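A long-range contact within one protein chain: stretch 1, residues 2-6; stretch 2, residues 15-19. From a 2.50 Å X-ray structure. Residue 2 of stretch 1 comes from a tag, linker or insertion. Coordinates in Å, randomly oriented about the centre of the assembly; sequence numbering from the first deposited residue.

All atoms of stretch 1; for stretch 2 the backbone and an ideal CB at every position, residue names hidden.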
# COMPACT_ATOMS: atom_id res chain seq x y z
N LEU A 2 7.51 -20.42 -26.32
CA LEU A 2 8.83 -20.36 -25.63
C LEU A 2 9.51 -18.99 -25.77
O LEU A 2 10.18 -18.70 -26.78
CB LEU A 2 9.75 -21.50 -26.10
CG LEU A 2 11.20 -21.58 -25.58
CD1 LEU A 2 11.33 -21.36 -24.08
CD2 LEU A 2 11.84 -22.91 -26.00
N VAL A 3 9.34 -18.16 -24.74
CA VAL A 3 9.89 -16.82 -24.72
C VAL A 3 11.14 -16.76 -23.85
O VAL A 3 11.15 -17.23 -22.71
CB VAL A 3 8.85 -15.78 -24.24
CG1 VAL A 3 9.44 -14.39 -24.27
CG2 VAL A 3 7.58 -15.85 -25.08
N SER A 4 12.18 -16.17 -24.42
CA SER A 4 13.49 -16.10 -23.79
C SER A 4 14.02 -14.67 -23.87
O SER A 4 13.72 -13.94 -24.82
CB SER A 4 14.44 -17.09 -24.48
OG SER A 4 15.77 -16.95 -24.01
N ILE A 5 14.79 -14.26 -22.87
CA ILE A 5 15.37 -12.91 -22.83
C ILE A 5 16.73 -12.91 -22.10
O ILE A 5 16.92 -13.62 -21.11
CB ILE A 5 14.38 -11.88 -22.20
CG1 ILE A 5 14.98 -10.47 -22.19
CG2 ILE A 5 13.93 -12.31 -20.80
CD1 ILE A 5 13.94 -9.37 -22.08
N ASP A 6 17.68 -12.13 -22.62
CA ASP A 6 18.97 -11.97 -21.93
C ASP A 6 18.91 -10.86 -20.89
O ASP A 6 18.53 -9.73 -21.20
CB ASP A 6 20.10 -11.73 -22.93
CG ASP A 6 20.62 -13.02 -23.55
OD1 ASP A 6 20.36 -14.12 -23.00
OD2 ASP A 6 21.29 -12.94 -24.59
N UNK A 15 20.93 -15.74 -20.29
CA UNK A 15 19.67 -16.21 -20.81
C UNK A 15 18.70 -16.48 -19.68
O UNK A 15 19.02 -17.14 -18.69
CB UNK A 15 19.87 -17.47 -21.66
N UNK A 16 17.50 -15.92 -19.82
CA UNK A 16 16.40 -16.28 -18.96
C UNK A 16 15.24 -16.70 -19.81
O UNK A 16 14.77 -15.94 -20.65
CB UNK A 16 16.01 -15.13 -18.03
N UNK A 17 14.79 -17.94 -19.60
CA UNK A 17 13.60 -18.47 -20.25
C UNK A 17 12.43 -18.28 -19.30
O UNK A 17 12.52 -18.65 -18.13
CB UNK A 17 13.77 -19.94 -20.63
N UNK A 18 11.33 -17.73 -19.80
CA UNK A 18 10.15 -17.55 -18.94
C UNK A 18 9.44 -18.89 -18.76
O UNK A 18 9.18 -19.59 -19.74
CB UNK A 18 9.19 -16.51 -19.53
N UNK A 19 9.13 -19.24 -17.51
CA UNK A 19 8.49 -20.53 -17.19
C UNK A 19 7.17 -20.42 -16.42
O UNK A 19 6.55 -21.42 -16.08
CB UNK A 19 9.46 -21.38 -16.37

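The two stretches run antiparallel. The N of position 16 donates to Ile 5 O at 2.7 Å, the N of Ile 5 donates to the O of position 16 at 2.8 Å, and the N of position 18 donates to Val 3 O at 3.0 Å. Side chains at 15 and 17 therefore share a face with Ser 4 and Asp 6, while that at 16 shares the other with Ile 5.

Position 15 pairs with Asp 6 without backbone hydrogen bonds, and its CB lies 3.6 Å from Asp 6 OD1 and 4.8 Å from Ser 4 OG. A carboxylate and a hydroxyl on this face favour a polar or basic residue; Lys, Arg, Gln or Thr would all suit. The residue is Arg 15. Its chain passes over Ser 4, with CD 3.5 Å from Ser 4 OG, so its aliphatic part makes the contact and the guanidinium is carried beyond it.

At position 16 the CB points to the Ile 5 face, 3.5 Å from Ile 5 O. With extended backbone angles and an apolar neighbour, a β-branched or aromatic residue would fit. Tyr 16 is found here, touching Ile 5 mainly through its base: CB lies 4.4 Å from Ile 5 CG2. The ring leads away from stretch 1, and its hydroxyl is hydrogen-bonded elsewhere in the structure.

Position 17 lies opposite Ser 4, the two CA atoms 4.3 Å apart, and its CB is 4.8 Å from Ser 4 CB. The hydroxyl of Ser 4 makes a small polar side chain attractive, so Asp, Asn, Ser or Thr could serve. Asp 17, with chi1 in m, brings OD1 to 3.2 Å from Ser 4 OG. Its carboxylate also meets the arginine of the same strand: Arg 15 NH1 lies 2.7 Å from Asp 17 OD2 in a salt bridge.

At position 18 the CB points sideways, 3.8 Å from Val 3 O, and the side chains of Val 3 and Ile 5 offer an apolar surface. Val, Ile, Leu or Met would be reasonable. Leu 18 places CG 4.1 Å from Val 3 CB and CD2 4.0 Å from Ile 5 CG2, thus touching both. Beside it, water 1 donates to Leu 18 O at 2.8 Å and accepts from Val 3 N at 2.6 Å, bridging the backbones.

Position 19 points away, with nothing of stretch 1 near its CB, so this contact sets no preference. Thr 19 takes no part in it.

Stretch 2, residues 15-19: RYDLT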
# COMPACT_ATOMS: atom_id res chain seq x y z
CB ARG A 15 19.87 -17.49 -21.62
CG ARG A 15 19.04 -17.55 -22.90
CD ARG A 15 18.48 -18.94 -23.16
NE ARG A 15 19.40 -20.01 -22.79
CZ ARG A 15 19.03 -21.28 -22.56
NH1 ARG A 15 17.76 -21.64 -22.66
NH2 ARG A 15 19.95 -22.18 -22.23
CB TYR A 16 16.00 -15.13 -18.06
CG TYR A 16 14.91 -15.53 -17.09
CD1 TYR A 16 15.20 -16.34 -15.99
CD2 TYR A 16 13.57 -15.14 -17.30
CE1 TYR A 16 14.21 -16.74 -15.11
CE2 TYR A 16 12.57 -15.53 -16.42
CZ TYR A 16 12.90 -16.33 -15.32
OH TYR A 16 11.94 -16.73 -14.42
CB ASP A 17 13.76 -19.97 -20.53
CG ASP A 17 15.02 -20.29 -21.32
OD1 ASP A 17 15.28 -19.62 -22.34
OD2 ASP A 17 15.75 -21.23 -20.92
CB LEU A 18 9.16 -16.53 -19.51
CG LEU A 18 9.54 -15.24 -20.23
CD1 LEU A 18 8.37 -14.27 -20.09
CD2 LEU A 18 10.83 -14.60 -19.75
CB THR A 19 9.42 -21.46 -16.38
OG1 THR A 19 9.75 -20.85 -15.13
CG2 THR A 19 10.69 -21.82 -17.15
O HOH W 1 8.61 -19.19 -22.48
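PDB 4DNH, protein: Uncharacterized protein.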